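Local coordinates for protein glutamine cyclotransferase (Tannerella forsythia, PDB 6QRO) that probably converts N-terminal glutamine of peptides to pyroglutamate, as a zinc-binding glutaminyl cyclase of the M28 peptidase family, at residues A[40-44]-A[56-61]; A[96-102]-A[153-157]. One frame throughout, in Å; residues are numbered along the deposited sequence.

Interaction 1: A[40-44]-A[56-61]; sequences RQVAF and RCADYL
Tyr60 reaches from helix 52-67 to the 40-44 segment and touches both Phe44 and the bent side chain of Arg40. A chi1 of 173°, which sets CG opposite the backbone N, carries the ring across to the other helix, and the two aromatic planes meet obliquely at 59°. The contact is tight at the root of this tyrosine. Phe44 CZ is 3.7 Å from Tyr60 CB, and Phe44 lays one face over the backbone around Cys57 CA while its CD2 touches Cys57 CB at 3.8 Å. Cys57 SG stands obliquely off the same ring, 4.8 Å from the centroid, a sulfur-aromatic contact. Deeper in, Gln41 CD meets Leu61 CD2 at 4.1 Å, and the buried amide beyond is tied back through NE2 to Tyr37 O in its own helix.

Tyr60 OH nestles closer still, 3.3 Å from Arg40 CB, against the arginine's aliphatic start. Looser are the exposed arginine ends. Arg40 curls at chi2 and chi3, which lays a face of its guanidinium against Tyr60 CE1, 3.4 Å from NH1, the planes 40° apart. Arg56 lends CB to Phe44 CE1 at 3.7 Å, but its guanidinium extends off from the contact. Since no hydrogen bond or salt bridge joins the two segments, the helix pair is held by shape and by aromatic, sulfur and aliphatic surfaces, with two arginines supplying the charge at its exposed margin.

Interaction 2: A[96-102]-A[153-157]; sequences FQPEKSR and APAIG
Gly157 N donates to Arg102 O at 2.9 Å, the shortest of three hydrogen bonds between the loops, and the Arg102 carbonyl receives it almost head-on (C=O...N 164°). The other two are made by side chains from the 96-102 loop. Gln97 NE2 gives a bond of 3.2 Å to Pro154 O, which lies close to the plane of the amide, although the nitrogen itself stands above the carbonyl plane of the proline. Lys100 NZ reaches Ala155 O at 3.0 Å, again from above the plane of that carbonyl. Its chain turns at chi2 (-91°) and then runs extended, passing Ala155 O with CD and CE before the ammonium arrives.

Two successive carbonyls, of Pro154 and Ala155, thus each receive a side-chain donor. The type I turn from Gln97 to Lys100, closed by Lys100 N to Gln97 O at 2.8 Å, sets both donors on the same stretch of chain. The remaining contacts are van der Waals touches against backbone polar atoms: Lys100 CB lies 3.9 Å from Gly157 N, and Arg102 O touches Ile156 CB at 3.8 Å, while the arginine's guanidinium turns to a salt bridge with Glu201.

The contact joins the connection between strands 86-96 and 103-109 to the one leading from helix 132-151 into strand 157-163. Gly157 enters the sheet between those two strands, and Phe96 packs its ring on Ala146 and Ile149 of the helix.

In the fold
The two contacts illustrate how one fold fastens its parts by different chemistry. Interaction 1 joins two helices through side chains and has buried residues on its inner side, where Gln41 and Leu61 meet helix 132-151; the side chain of Gln41 is about 13 Å from the zinc ion. Interaction 2 ties two loops at an end of the central sheet, away from the annotated sites, and relies on hydrogen bonds to backbone carbonyls. Both are only partly buried, and their nearest atoms are about 9 Å apart without touching. Helix 132-151 is a shared neighbour, as is strand 86-96: Leu61 packs on Ile92 within that strand, whereas Phe96 closes it at interaction 2.

Interaction 1: A[40-44]-A[56-61]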
ATOM      1  N   ARG A  40      -0.070  -7.228 -13.828  1.00  7.68           N
ATOM      2  CA  ARG A  40      -0.286  -8.645 -13.574  1.00 10.37           C
ATOM      3  C   ARG A  40      -1.365  -8.854 -12.528  1.00  9.03           C
ATOM      4  O   ARG A  40      -2.231  -9.712 -12.696  1.00  8.74           O
ATOM      5  CB  ARG A  40       1.018  -9.330 -13.130  1.00 13.60           C
ATOM      6  CG  ARG A  40       2.091  -9.487 -14.217  1.00 14.61           C
ATOM      7  CD  ARG A  40       1.847 -10.668 -15.159  1.00 12.74           C
ATOM      8  NE  ARG A  40       1.402 -11.898 -14.506  1.00 15.09           N
ATOM      9  CZ  ARG A  40       2.197 -12.937 -14.230  1.00 19.69           C
ATOM     10  NH1 ARG A  40       1.704 -14.039 -13.661  1.00 15.80           N
ATOM     11  NH2 ARG A  40       3.491 -12.892 -14.542  1.00 15.01           N
ATOM     12  N   GLN A  41      -1.324  -8.074 -11.444  1.00 12.25           N
ATOM     13  CA  GLN A  41      -2.352  -8.151 -10.409  1.00  8.61           C
ATOM     14  C   GLN A  41      -3.732  -7.848 -10.981  1.00  8.52           C
ATOM     15  O   GLN A  41      -4.653  -8.662 -10.883  1.00 11.36           O
ATOM     16  CB  GLN A  41      -2.025  -7.167  -9.292  1.00  9.32           C
ATOM     17  CG  GLN A  41      -0.719  -7.408  -8.559  1.00  9.06           C
ATOM     18  CD  GLN A  41      -0.369  -6.239  -7.653  1.00 12.61           C
ATOM     19  OE1 GLN A  41      -1.043  -6.004  -6.649  1.00 11.88           O
ATOM     20  NE2 GLN A  41       0.689  -5.496  -8.004  1.00  9.77           N
ATOM     21  N   VAL A  42      -3.881  -6.669 -11.598  1.00 10.17           N
ATOM     22  CA  VAL A  42      -5.155  -6.228 -12.154  1.00  9.42           C
ATOM     23  C   VAL A  42      -5.638  -7.208 -13.217  1.00 10.98           C
ATOM     24  O   VAL A  42      -6.843  -7.339 -13.444  1.00 11.50           O
ATOM     25  CB  VAL A  42      -5.025  -4.782 -12.702  1.00 11.63           C
ATOM     26  CG1 VAL A  42      -6.268  -4.353 -13.469  1.00 11.27           C
ATOM     27  CG2 VAL A  42      -4.754  -3.804 -11.596  1.00  8.61           C
ATOM     28  N   ALA A  43      -4.712  -7.892 -13.907  1.00 12.76           N
ATOM     29  CA  ALA A  43      -5.092  -8.839 -14.953  1.00 13.23           C
ATOM     30  C   ALA A  43      -5.824 -10.050 -14.404  1.00 12.86           C
ATOM     31  O   ALA A  43      -6.510 -10.742 -15.168  1.00 13.13           O
ATOM     32  CB  ALA A  43      -3.861  -9.315 -15.732  1.00 13.86           C
ATOM     33  N   PHE A  44      -5.706 -10.315 -13.100  1.00 11.70           N
ATOM     34  CA  PHE A  44      -6.494 -11.369 -12.468  1.00 13.02           C
ATOM     35  C   PHE A  44      -7.984 -11.041 -12.419  1.00 12.83           C
ATOM     36  O   PHE A  44      -8.795 -11.940 -12.194  1.00 18.19           O
ATOM     37  CB  PHE A  44      -5.997 -11.630 -11.042  1.00 10.81           C
ATOM     38  CG  PHE A  44      -4.686 -12.372 -10.975  1.00 13.51           C
ATOM     39  CD1 PHE A  44      -4.613 -13.702 -11.349  1.00 12.06           C
ATOM     40  CD2 PHE A  44      -3.532 -11.737 -10.537  1.00 14.02           C
ATOM     41  CE1 PHE A  44      -3.412 -14.393 -11.278  1.00 14.57           C
ATOM     42  CE2 PHE A  44      -2.320 -12.426 -10.467  1.00 14.82           C
ATOM     43  CZ  PHE A  44      -2.265 -13.753 -10.839  1.00 11.98           C
ATOM     44  N   ARG A  56      -5.946 -16.421  -6.580  1.00 15.40           N
ATOM     45  CA  ARG A  56      -4.850 -16.532  -7.535  1.00 14.42           C
ATOM     46  C   ARG A  56      -3.829 -15.422  -7.338  1.00 18.03           C
ATOM     47  O   ARG A  56      -2.616 -15.640  -7.487  1.00 16.64           O
ATOM     48  CB  ARG A  56      -5.379 -16.532  -8.964  1.00 14.08           C
ATOM     49  CG  ARG A  56      -5.915 -17.857  -9.403  1.00 13.13           C
ATOM     50  CD  ARG A  56      -6.123 -17.855 -10.904  1.00 13.81           C
ATOM     51  NE  ARG A  56      -7.076 -18.861 -11.358  1.00 19.11           N
ATOM     52  CZ  ARG A  56      -6.890 -20.176 -11.243  1.00 23.19           C
ATOM     53  NH1 ARG A  56      -5.777 -20.662 -10.714  1.00 17.65           N
ATOM     54  NH2 ARG A  56      -7.818 -21.011 -11.678  1.00 29.63           N
ATOM     55  N   CYS A  57      -4.306 -14.217  -7.016  1.00 14.12           N
ATOM     56  CA  CYS A  57      -3.402 -13.099  -6.805  1.00 12.62           C
ATOM     57  C   CYS A  57      -2.598 -13.261  -5.516  1.00 14.39           C
ATOM     58  O   CYS A  57      -1.419 -12.899  -5.470  1.00 14.94           O
ATOM     59  CB  CYS A  57      -4.192 -11.803  -6.792  1.00 11.18           C
ATOM     60  SG  CYS A  57      -3.145 -10.419  -6.863  1.00 14.34           S
ATOM     61  N   ALA A  58      -3.217 -13.791  -4.457  1.00 16.55           N
ATOM     62  CA  ALA A  58      -2.483 -14.114  -3.234  1.00 14.14           C
ATOM     63  C   ALA A  58      -1.293 -15.034  -3.509  1.00 18.34           C
ATOM     64  O   ALA A  58      -0.186 -14.800  -3.005  1.00 15.57           O
ATOM     65  CB  ALA A  58      -3.425 -14.752  -2.218  1.00 13.66           C
ATOM     66  N   ASP A  59      -1.508 -16.118  -4.268  1.00 18.26           N
ATOM     67  CA  ASP A  59      -0.383 -16.975  -4.646  1.00 20.54           C
ATOM     68  C   ASP A  59       0.655 -16.192  -5.418  1.00 17.70           C
ATOM     69  O   ASP A  59       1.858 -16.327  -5.176  1.00 16.98           O
ATOM     70  CB  ASP A  59      -0.825 -18.181  -5.488  1.00 20.80           C
ATOM     71  CG  ASP A  59      -1.419 -19.283  -4.664  1.00 21.87           C
ATOM     72  OD1 ASP A  59      -1.159 -19.325  -3.453  1.00 25.57           O
ATOM     73  OD2 ASP A  59      -2.115 -20.146  -5.227  1.00 32.40           O
ATOM     74  N   TYR A  60       0.202 -15.347  -6.338  1.00 19.44           N
ATOM     75  CA  TYR A  60       1.123 -14.626  -7.198  1.00 18.23           C
ATOM     76  C   TYR A  60       2.003 -13.683  -6.382  1.00 18.45           C
ATOM     77  O   TYR A  60       3.233 -13.679  -6.531  1.00 18.53           O
ATOM     78  CB  TYR A  60       0.331 -13.878  -8.265  1.00 13.07           C
ATOM     79  CG  TYR A  60       1.176 -12.978  -9.081  1.00 17.28           C
ATOM     80  CD1 TYR A  60       2.073 -13.500 -10.008  1.00 15.82           C
ATOM     81  CD2 TYR A  60       1.080 -11.602  -8.953  1.00 17.89           C
ATOM     82  CE1 TYR A  60       2.858 -12.677 -10.765  1.00 18.39           C
ATOM     83  CE2 TYR A  60       1.868 -10.769  -9.717  1.00 16.55           C
ATOM     84  CZ  TYR A  60       2.753 -11.314 -10.613  1.00 16.32           C
ATOM     85  OH  TYR A  60       3.534 -10.489 -11.371  1.00 17.91           O
ATOM     86  N   LEU A  61       1.394 -12.921  -5.471  1.00 14.31           N
ATOM     87  CA  LEU A  61       2.156 -11.960  -4.681  1.00 15.05           C
ATOM     88  C   LEU A  61       3.171 -12.647  -3.771  1.00 17.94           C
ATOM     89  O   LEU A  61       4.351 -12.290  -3.765  1.00 18.83           O
ATOM     90  CB  LEU A  61       1.196 -11.123  -3.850  1.00 15.08           C
ATOM     91  CG  LEU A  61       0.320 -10.198  -4.687  1.00 14.75           C
ATOM     92  CD1 LEU A  61      -0.619  -9.441  -3.760  1.00 11.82           C
ATOM     93  CD2 LEU A  61       1.224  -9.257  -5.459  1.00 11.71           C
TER

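Interaction 2: A[96-102]-A[153-157]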
ATOM      1  N   PHE A  96      12.946  -9.929   4.504  1.00 14.21           N
ATOM      2  CA  PHE A  96      14.209 -10.013   3.791  1.00 15.96           C
ATOM      3  C   PHE A  96      15.347  -9.941   4.792  1.00 19.20           C
ATOM      4  O   PHE A  96      15.318  -9.119   5.715  1.00 20.80           O
ATOM      5  CB  PHE A  96      14.332  -8.909   2.741  1.00 15.47           C
ATOM      6  CG  PHE A  96      13.379  -9.060   1.576  1.00 16.24           C
ATOM      7  CD1 PHE A  96      12.065  -8.634   1.661  1.00 13.89           C
ATOM      8  CD2 PHE A  96      13.816  -9.633   0.386  1.00 16.05           C
ATOM      9  CE1 PHE A  96      11.218  -8.766   0.583  1.00 12.96           C
ATOM     10  CE2 PHE A  96      12.974  -9.771  -0.687  1.00 13.06           C
ATOM     11  CZ  PHE A  96      11.667  -9.338  -0.585  1.00 14.53           C
ATOM     12  N   GLN A  97      16.320 -10.831   4.619  1.00 21.50           N
ATOM     13  CA  GLN A  97      17.390 -11.056   5.582  1.00 20.32           C
ATOM     14  C   GLN A  97      16.784 -11.145   6.983  1.00 19.16           C
ATOM     15  O   GLN A  97      17.112 -10.331   7.857  1.00 21.39           O
ATOM     16  CB  GLN A  97      18.461  -9.978   5.517  1.00 23.02           C
ATOM     17  CG  GLN A  97      18.972  -9.682   4.115  1.00 23.56           C
ATOM     18  CD  GLN A  97      19.925  -8.509   4.099  1.00 28.54           C
ATOM     19  OE1 GLN A  97      21.153  -8.681   4.079  1.00 27.15           O
ATOM     20  NE2 GLN A  97      19.370  -7.301   4.178  1.00 24.09           N
ATOM     21  N   PRO A  98      15.915 -12.129   7.230  1.00 21.87           N
ATOM     22  CA  PRO A  98      15.166 -12.165   8.496  1.00 17.59           C
ATOM     23  C   PRO A  98      16.038 -12.301   9.743  1.00 23.29           C
ATOM     24  O   PRO A  98      15.505 -12.176  10.858  1.00 22.19           O
ATOM     25  CB  PRO A  98      14.252 -13.382   8.323  1.00 16.45           C
ATOM     26  CG  PRO A  98      14.997 -14.263   7.399  1.00 19.43           C
ATOM     27  CD  PRO A  98      15.733 -13.368   6.448  1.00 20.30           C
ATOM     28  N   GLU A  99      17.335 -12.603   9.607  1.00 21.79           N
ATOM     29  CA  GLU A  99      18.191 -12.615  10.785  1.00 22.75           C
ATOM     30  C   GLU A  99      18.620 -11.210  11.197  1.00 23.32           C
ATOM     31  O   GLU A  99      18.994 -11.011  12.358  1.00 28.18           O
ATOM     32  CB  GLU A  99      19.418 -13.515  10.567  1.00 27.13           C
ATOM     33  CG  GLU A  99      20.491 -12.945   9.644  1.00 32.64           C
ATOM     34  CD  GLU A  99      20.160 -13.112   8.178  1.00 29.51           C
ATOM     35  OE1 GLU A  99      19.077 -13.673   7.881  1.00 26.91           O
ATOM     36  OE2 GLU A  99      20.992 -12.690   7.331  1.00 26.47           O
ATOM     37  N   LYS A 100      18.540 -10.223  10.299  1.00 21.60           N
ATOM     38  CA  LYS A 100      18.913  -8.855  10.661  1.00 22.57           C
ATOM     39  C   LYS A 100      17.899  -8.306  11.660  1.00 20.43           C
ATOM     40  O   LYS A 100      16.693  -8.320  11.400  1.00 18.41           O
ATOM     41  CB  LYS A 100      18.929  -7.940   9.436  1.00 19.83           C
ATOM     42  CG  LYS A 100      19.820  -8.294   8.250  1.00 21.68           C
ATOM     43  CD  LYS A 100      21.201  -7.666   8.333  1.00 26.84           C
ATOM     44  CE  LYS A 100      21.971  -7.886   7.033  1.00 24.16           C
ATOM     45  NZ  LYS A 100      23.111  -6.938   6.848  1.00 20.85           N
ATOM     46  N   SER A 101      18.380  -7.804  12.796  1.00 19.95           N
ATOM     47  CA  SER A 101      17.469  -7.283  13.810  1.00 18.42           C
ATOM     48  C   SER A 101      17.051  -5.831  13.565  1.00 17.84           C
ATOM     49  O   SER A 101      16.005  -5.418  14.075  1.00 15.75           O
ATOM     50  CB  SER A 101      18.065  -7.445  15.217  1.00 19.52           C
ATOM     51  OG  SER A 101      19.404  -7.004  15.303  1.00 27.32           O
ATOM     52  N   ARG A 102      17.824  -5.050  12.812  1.00 17.23           N
ATOM     53  CA  ARG A 102      17.435  -3.684  12.468  1.00 15.49           C
ATOM     54  C   ARG A 102      16.642  -3.710  11.167  1.00 16.87           C
ATOM     55  O   ARG A 102      17.173  -4.080  10.118  1.00 14.98           O
ATOM     56  CB  ARG A 102      18.683  -2.809  12.353  1.00 21.71           C
ATOM     57  CG  ARG A 102      19.347  -2.548  13.718  1.00 22.44           C
ATOM     58  CD  ARG A 102      20.644  -1.774  13.592  1.00 24.32           C
ATOM     59  NE  ARG A 102      20.632  -0.831  12.483  1.00 23.39           N
ATOM     60  CZ  ARG A 102      20.166   0.409  12.577  1.00 26.18           C
ATOM     61  NH1 ARG A 102      20.177   1.217  11.520  1.00 23.33           N
ATOM     62  NH2 ARG A 102      19.653   0.830  13.727  1.00 26.75           N
ATOM     63  N   ALA A 153      21.903  -6.457  -1.843  1.00 20.41           N
ATOM     64  CA  ALA A 153      21.340  -6.572  -0.507  1.00 21.03           C
ATOM     65  C   ALA A 153      21.578  -5.266   0.241  1.00 23.25           C
ATOM     66  O   ALA A 153      22.688  -4.716   0.183  1.00 21.88           O
ATOM     67  CB  ALA A 153      21.954  -7.748   0.243  1.00 19.46           C
ATOM     68  N   PRO A 154      20.563  -4.702   0.892  1.00 21.27           N
ATOM     69  CA  PRO A 154      20.787  -3.516   1.717  1.00 19.20           C
ATOM     70  C   PRO A 154      21.452  -3.897   3.031  1.00 19.57           C
ATOM     71  O   PRO A 154      21.474  -5.057   3.434  1.00 20.91           O
ATOM     72  CB  PRO A 154      19.370  -2.967   1.932  1.00 22.24           C
ATOM     73  CG  PRO A 154      18.495  -4.177   1.841  1.00 23.84           C
ATOM     74  CD  PRO A 154      19.142  -5.084   0.830  1.00 21.14           C
ATOM     75  N   ALA A 155      21.930  -2.876   3.744  1.00 24.01           N
ATOM     76  CA  ALA A 155      22.565  -3.138   5.031  1.00 21.59           C
ATOM     77  C   ALA A 155      21.540  -3.519   6.088  1.00 20.02           C
ATOM     78  O   ALA A 155      21.858  -4.271   7.016  1.00 23.46           O
ATOM     79  CB  ALA A 155      23.380  -1.920   5.481  1.00 17.09           C
ATOM     80  N   ILE A 156      20.323  -3.004   5.978  1.00 18.43           N
ATOM     81  CA  ILE A 156      19.290  -3.237   6.970  1.00 17.99           C
ATOM     82  C   ILE A 156      18.334  -4.300   6.453  1.00 17.94           C
ATOM     83  O   ILE A 156      18.183  -4.516   5.250  1.00 21.89           O
ATOM     84  CB  ILE A 156      18.515  -1.948   7.321  1.00 17.91           C
ATOM     85  CG1 ILE A 156      18.008  -1.282   6.032  1.00 18.02           C
ATOM     86  CG2 ILE A 156      19.351  -1.035   8.184  1.00 17.49           C
ATOM     87  CD1 ILE A 156      16.863  -0.309   6.227  1.00 14.89           C
ATOM     88  N   GLY A 157      17.636  -4.940   7.379  1.00 18.01           N
ATOM     89  CA  GLY A 157      16.549  -5.806   6.994  1.00 20.28           C
ATOM     90  C   GLY A 157      15.358  -5.017   6.483  1.00 16.66           C
ATOM     91  O   GLY A 157      15.167  -3.841   6.804  1.00 14.45           O
TER